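Local atomic coordinates of YcaO (Methanopyrus kandleri, PDB entry 6CIB), a protein that binds ATP-type nucleotides and magnesium and, as a YcaO-family enzyme, probably activates peptide backbone amides for thioamidation. Residues Glu90-Thr102 against Arg107-Leu119. Residues are numbered along the deposited sequence; the frame is centred on the assembly and turned at random.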
loop_
_atom_site.group_PDB
_atom_site.type_symbol
_atom_site.label_atom_id
_atom_site.label_comp_id
_atom_site.label_asym_id
_atom_site.label_seq_id
_atom_site.Cartn_x
_atom_site.Cartn_y
_atom_site.Cartn_z
ATOM N N GLU A 90 22.490 7.907 -10.351
ATOM C CA GLU A 90 22.398 9.347 -10.074
ATOM C C GLU A 90 22.353 9.701 -8.585
ATOM O O GLU A 90 23.032 10.636 -8.149
ATOM C CB GLU A 90 21.139 9.924 -10.737
ATOM C CG GLU A 90 21.170 10.006 -12.254
ATOM C CD GLU A 90 21.844 11.272 -12.759
ATOM O OE1 GLU A 90 21.119 12.214 -13.154
ATOM O OE2 GLU A 90 23.096 11.332 -12.753
ATOM N N ILE A 91 21.553 8.952 -7.822
ATOM C CA ILE A 91 21.279 9.271 -6.416
ATOM C C ILE A 91 21.897 8.277 -5.434
ATOM O O ILE A 91 21.631 8.350 -4.236
ATOM C CB ILE A 91 19.758 9.471 -6.139
ATOM C CG1 ILE A 91 18.962 8.178 -6.436
ATOM C CG2 ILE A 91 19.233 10.696 -6.891
ATOM C CD1 ILE A 91 17.529 8.171 -5.944
ATOM N N ILE A 92 22.714 7.350 -5.938
ATOM C CA ILE A 92 23.421 6.402 -5.076
ATOM C C ILE A 92 24.706 7.046 -4.552
ATOM O O ILE A 92 25.430 7.704 -5.307
ATOM C CB ILE A 92 23.692 5.044 -5.780
ATOM C CG1 ILE A 92 22.373 4.285 -6.007
ATOM C CG2 ILE A 92 24.624 4.164 -4.955
ATOM C CD1 ILE A 92 22.426 3.200 -7.065
ATOM N N GLU A 93 24.960 6.871 -3.256
ATOM C CA GLU A 93 26.211 7.303 -2.628
ATOM C C GLU A 93 26.930 6.121 -2.006
ATOM O O GLU A 93 26.300 5.237 -1.413
ATOM C CB GLU A 93 25.958 8.383 -1.581
ATOM C CG GLU A 93 25.800 9.772 -2.175
ATOM C CD GLU A 93 25.433 10.818 -1.139
ATOM O OE1 GLU A 93 26.217 11.020 -0.182
ATOM O OE2 GLU A 93 24.360 11.447 -1.289
ATOM N N ARG A 94 28.252 6.105 -2.147
ATOM C CA ARG A 94 29.039 4.958 -1.700
ATOM C C ARG A 94 29.894 5.194 -0.465
ATOM O O ARG A 94 30.075 4.278 0.345
ATOM C CB ARG A 94 29.846 4.364 -2.850
ATOM C CG ARG A 94 29.025 3.353 -3.619
ATOM C CD ARG A 94 29.730 2.825 -4.849
ATOM N NE ARG A 94 28.829 1.951 -5.601
ATOM C CZ ARG A 94 27.962 2.374 -6.517
ATOM N NH1 ARG A 94 27.884 3.665 -6.817
ATOM N NH2 ARG A 94 27.178 1.507 -7.144
ATOM N N GLY A 95 30.400 6.413 -0.314
ATOM C CA GLY A 95 31.124 6.795 0.894
ATOM C C GLY A 95 30.379 7.892 1.628
ATOM O O GLY A 95 30.872 9.020 1.686
ATOM N N PRO A 96 29.189 7.578 2.193
ATOM C CA PRO A 96 28.395 8.670 2.744
ATOM C C PRO A 96 28.853 9.124 4.134
ATOM O O PRO A 96 29.337 8.316 4.939
ATOM C CB PRO A 96 26.986 8.083 2.797
ATOM C CG PRO A 96 27.184 6.614 2.944
ATOM C CD PRO A 96 28.567 6.266 2.470
ATOM N N GLU A 97 28.698 10.420 4.384
ATOM C CA GLU A 97 28.967 11.022 5.681
ATOM C C GLU A 97 27.629 11.439 6.294
ATOM O O GLU A 97 26.873 12.212 5.690
ATOM C CB GLU A 97 29.912 12.225 5.525
ATOM C CG GLU A 97 30.710 12.599 6.773
ATOM C CD GLU A 97 31.877 11.660 7.059
ATOM O OE1 GLU A 97 32.681 11.382 6.139
ATOM O OE2 GLU A 97 32.002 11.209 8.218
ATOM N N GLY A 98 27.338 10.896 7.474
ATOM C CA GLY A 98 26.114 11.201 8.215
ATOM C C GLY A 98 25.502 9.979 8.874
ATOM O O GLY A 98 26.112 8.902 8.896
ATOM N N ASP A 99 24.294 10.153 9.415
ATOM C CA ASP A 99 23.527 9.057 10.016
ATOM C C ASP A 99 23.151 8.004 8.970
ATOM O O ASP A 99 22.910 8.332 7.807
ATOM C CB ASP A 99 22.256 9.585 10.694
ATOM C CG ASP A 99 22.545 10.455 11.914
ATOM O OD1 ASP A 99 23.339 10.044 12.789
ATOM O OD2 ASP A 99 21.949 11.548 12.010
ATOM N N LYS A 100 23.114 6.744 9.399
ATOM C CA LYS A 100 22.787 5.618 8.526
ATOM C C LYS A 100 21.787 4.712 9.215
ATOM O O LYS A 100 21.918 4.440 10.412
ATOM C CB LYS A 100 24.034 4.782 8.218
ATOM C CG LYS A 100 25.108 5.452 7.383
ATOM C CD LYS A 100 26.358 4.591 7.413
ATOM C CE LYS A 100 27.419 5.097 6.455
ATOM N NZ LYS A 100 28.639 4.240 6.502
ATOM N N TRP A 101 20.793 4.245 8.464
ATOM C CA TRP A 101 19.955 3.155 8.934
ATOM C C TRP A 101 20.514 1.846 8.391
ATOM O O TRP A 101 20.564 1.635 7.173
ATOM C CB TRP A 101 18.473 3.346 8.556
ATOM C CG TRP A 101 17.625 2.100 8.764
ATOM C CD1 TRP A 101 17.640 1.264 9.852
ATOM C CD2 TRP A 101 16.648 1.557 7.860
ATOM N NE1 TRP A 101 16.751 0.231 9.673
ATOM C CE2 TRP A 101 16.119 0.390 8.468
ATOM C CE3 TRP A 101 16.164 1.944 6.601
ATOM C CZ2 TRP A 101 15.121 -0.394 7.859
ATOM C CZ3 TRP A 101 15.171 1.159 5.988
ATOM C CH2 TRP A 101 14.667 0.002 6.620
ATOM N N THR A 102 20.948 0.986 9.310
ATOM C CA THR A 102 21.463 -0.342 8.978
ATOM C C THR A 102 20.551 -1.397 9.618
ATOM O O THR A 102 20.633 -1.626 10.826
ATOM C CB THR A 102 22.935 -0.509 9.426
ATOM O OG1 THR A 102 23.705 0.595 8.940
ATOM C CG2 THR A 102 23.539 -1.810 8.888
ATOM N N ARG A 107 24.699 -8.671 7.760
ATOM C CA ARG A 107 25.867 -9.274 8.412
ATOM C C ARG A 107 27.105 -8.401 8.221
ATOM O O ARG A 107 27.966 -8.323 9.101
ATOM C CB ARG A 107 26.115 -10.699 7.897
ATOM C CG ARG A 107 25.060 -11.733 8.302
ATOM C CD ARG A 107 25.133 -12.146 9.774
ATOM N NE ARG A 107 26.392 -12.818 10.114
ATOM C CZ ARG A 107 26.620 -14.127 9.999
ATOM N NH1 ARG A 107 25.678 -14.951 9.550
ATOM N NH2 ARG A 107 27.807 -14.616 10.337
ATOM N N THR A 108 27.163 -7.745 7.063
ATOM C CA THR A 108 28.191 -6.764 6.733
ATOM C C THR A 108 27.545 -5.422 6.364
ATOM O O THR A 108 26.375 -5.375 5.966
ATOM C CB THR A 108 29.125 -7.276 5.600
ATOM O OG1 THR A 108 30.109 -6.281 5.289
ATOM C CG2 THR A 108 28.343 -7.645 4.319
ATOM N N GLU A 109 28.315 -4.345 6.514
ATOM C CA GLU A 109 27.910 -2.990 6.130
ATOM C C GLU A 109 27.565 -2.897 4.629
ATOM O O GLU A 109 28.406 -3.234 3.793
ATOM C CB GLU A 109 29.038 -2.011 6.490
ATOM C CG GLU A 109 28.840 -0.570 6.032
ATOM C CD GLU A 109 28.061 0.284 7.018
ATOM O OE1 GLU A 109 27.246 -0.253 7.802
ATOM O OE2 GLU A 109 28.263 1.517 7.003
ATOM N N PRO A 110 26.329 -2.454 4.288
ATOM C CA PRO A 110 25.956 -2.234 2.875
ATOM C C PRO A 110 26.799 -1.157 2.194
ATOM O O PRO A 110 27.285 -0.237 2.857
ATOM C CB PRO A 110 24.484 -1.806 2.937
ATOM C CG PRO A 110 24.180 -1.547 4.370
ATOM C CD PRO A 110 25.168 -2.317 5.188
ATOM N N ARG A 111 26.959 -1.281 0.880
ATOM C CA ARG A 111 27.895 -0.453 0.120
ATOM C C ARG A 111 27.228 0.718 -0.609
ATOM O O ARG A 111 27.859 1.767 -0.817
ATOM C CB ARG A 111 28.674 -1.328 -0.873
ATOM C CG ARG A 111 30.016 -0.754 -1.289
ATOM C CD ARG A 111 30.434 -1.275 -2.653
ATOM N NE ARG A 111 31.433 -0.399 -3.265
ATOM C CZ ARG A 111 31.595 -0.211 -4.574
ATOM N NH1 ARG A 111 30.817 -0.829 -5.464
ATOM N NH2 ARG A 111 32.538 0.621 -4.993
ATOM N N GLU A 112 25.966 0.526 -0.998
ATOM C CA GLU A 112 25.186 1.521 -1.741
ATOM C C GLU A 112 24.102 2.130 -0.859
ATOM O O GLU A 112 23.326 1.410 -0.231
ATOM C CB GLU A 112 24.538 0.893 -2.978
ATOM C CG GLU A 112 25.478 0.627 -4.146
ATOM C CD GLU A 112 26.351 -0.599 -3.955
ATOM O OE1 GLU A 112 25.846 -1.642 -3.482
ATOM O OE2 GLU A 112 27.553 -0.517 -4.285
ATOM N N TRP A 113 24.053 3.458 -0.840
ATOM C CA TRP A 113 23.127 4.206 -0.000
ATOM C C TRP A 113 22.405 5.260 -0.814
ATOM O O TRP A 113 22.902 5.694 -1.857
ATOM C CB TRP A 113 23.870 4.905 1.144
ATOM C CG TRP A 113 24.668 3.989 2.012
ATOM C CD1 TRP A 113 25.945 3.557 1.790
ATOM C CD2 TRP A 113 24.248 3.388 3.240
ATOM N NE1 TRP A 113 26.345 2.724 2.801
ATOM C CE2 TRP A 113 25.328 2.601 3.709
ATOM C CE3 TRP A 113 23.064 3.432 3.994
ATOM C CZ2 TRP A 113 25.262 1.865 4.900
ATOM C CZ3 TRP A 113 22.999 2.702 5.179
ATOM C CH2 TRP A 113 24.095 1.930 5.620
ATOM N N VAL A 114 21.227 5.651 -0.327
ATOM C CA VAL A 114 20.505 6.833 -0.809
ATOM C C VAL A 114 20.142 7.720 0.388
ATOM O O VAL A 114 19.685 7.229 1.426
ATOM C CB VAL A 114 19.228 6.475 -1.616
ATOM C CG1 VAL A 114 18.703 7.694 -2.359
ATOM C CG2 VAL A 114 19.493 5.361 -2.620
ATOM N N GLU A 115 20.351 9.025 0.231
ATOM C CA GLU A 115 20.043 10.002 1.269
ATOM C C GLU A 115 18.534 10.219 1.413
ATOM O O GLU A 115 17.858 10.613 0.458
ATOM C CB GLU A 115 20.737 11.329 0.960
ATOM C CG GLU A 115 20.867 12.274 2.149
ATOM C CD GLU A 115 21.223 13.689 1.727
ATOM O OE1 GLU A 115 22.042 13.850 0.798
ATOM O OE2 GLU A 115 20.682 14.645 2.317
ATOM N N GLY A 116 18.019 9.931 2.607
ATOM C CA GLY A 116 16.640 10.238 2.958
ATOM C C GLY A 116 16.544 11.352 3.986
ATOM O O GLY A 116 17.552 11.974 4.338
ATOM N N VAL A 117 15.324 11.616 4.446
ATOM C CA VAL A 117 15.085 12.572 5.534
ATOM C C VAL A 117 14.310 11.874 6.658
ATOM O O VAL A 117 13.306 11.198 6.404
ATOM C CB VAL A 117 14.321 13.846 5.071
ATOM C CG1 VAL A 117 14.411 14.939 6.132
ATOM C CG2 VAL A 117 14.879 14.393 3.760
ATOM N N ASP A 118 14.798 12.025 7.889
ATOM C CA ASP A 118 14.057 11.625 9.093
ATOM C C ASP A 118 12.926 12.629 9.273
ATOM O O ASP A 118 13.176 13.815 9.518
ATOM C CB ASP A 118 14.994 11.642 10.313
ATOM C CG ASP A 118 14.367 11.055 11.571
ATOM O OD1 ASP A 118 13.188 11.337 11.877
ATOM O OD2 ASP A 118 15.079 10.319 12.282
ATOM N N LEU A 119 11.684 12.165 9.147
ATOM C CA LEU A 119 10.533 13.077 9.175
ATOM C C LEU A 119 10.173 13.591 10.578
ATOM O O LEU A 119 9.369 14.521 10.712
ATOM C CB LEU A 119 9.327 12.473 8.437
ATOM C CG LEU A 119 9.459 12.229 6.913
ATOM C CD1 LEU A 119 8.110 11.848 6.326
ATOM C CD2 LEU A 119 10.019 13.439 6.167
HETATM O O HOH W 1 21.195 10.084 -2.210
#
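With CG anti to its carbonyl carbon (chi1 -57°), Trp113 lays its indole beneath Pro96 and Lys100, broad enough to take both on one face, while Lys100, extended beyond CG, runs over the six-membered ring to reach Glu109. Pro96 CG sits 3.9 Å from the five-membered centroid, a CH-pi contact suited to a compact, rigid proline ring. Lysine serves doubly: its CG lies 4.2 Å from the six-membered centroid, and its NZ forms a 2.8 Å salt bridge with Glu109 OE2, nearly along the C-O axis. Pro110 CB lies over the opposite face, toward its rim. At the indole edge, Glu93 pairs with Trp113 in a single antiparallel hydrogen-bonded bridge (Glu93 N to Trp113 O 2.8 Å, Trp113 N to Glu93 O 2.9 Å), fastening the loop after helix 68-85 to strand 113-118 of the five-stranded antiparallel sheet. Farther along, a water joins Ile91 O to Glu115 N. Next to the bridge, away from the water, Arg94 is long enough to salt-bridge two glutamates with separate nitrogens: NE, bent (135°), to the anti lone pair of Glu112 OE2 at 3.1 Å, NH1 to Glu89. Arg111 NH1 shares Glu112 OE2 (3.5 Å). An alanine here would probably leave Glu112 with Arg111 alone in this network and Glu89 without this mate.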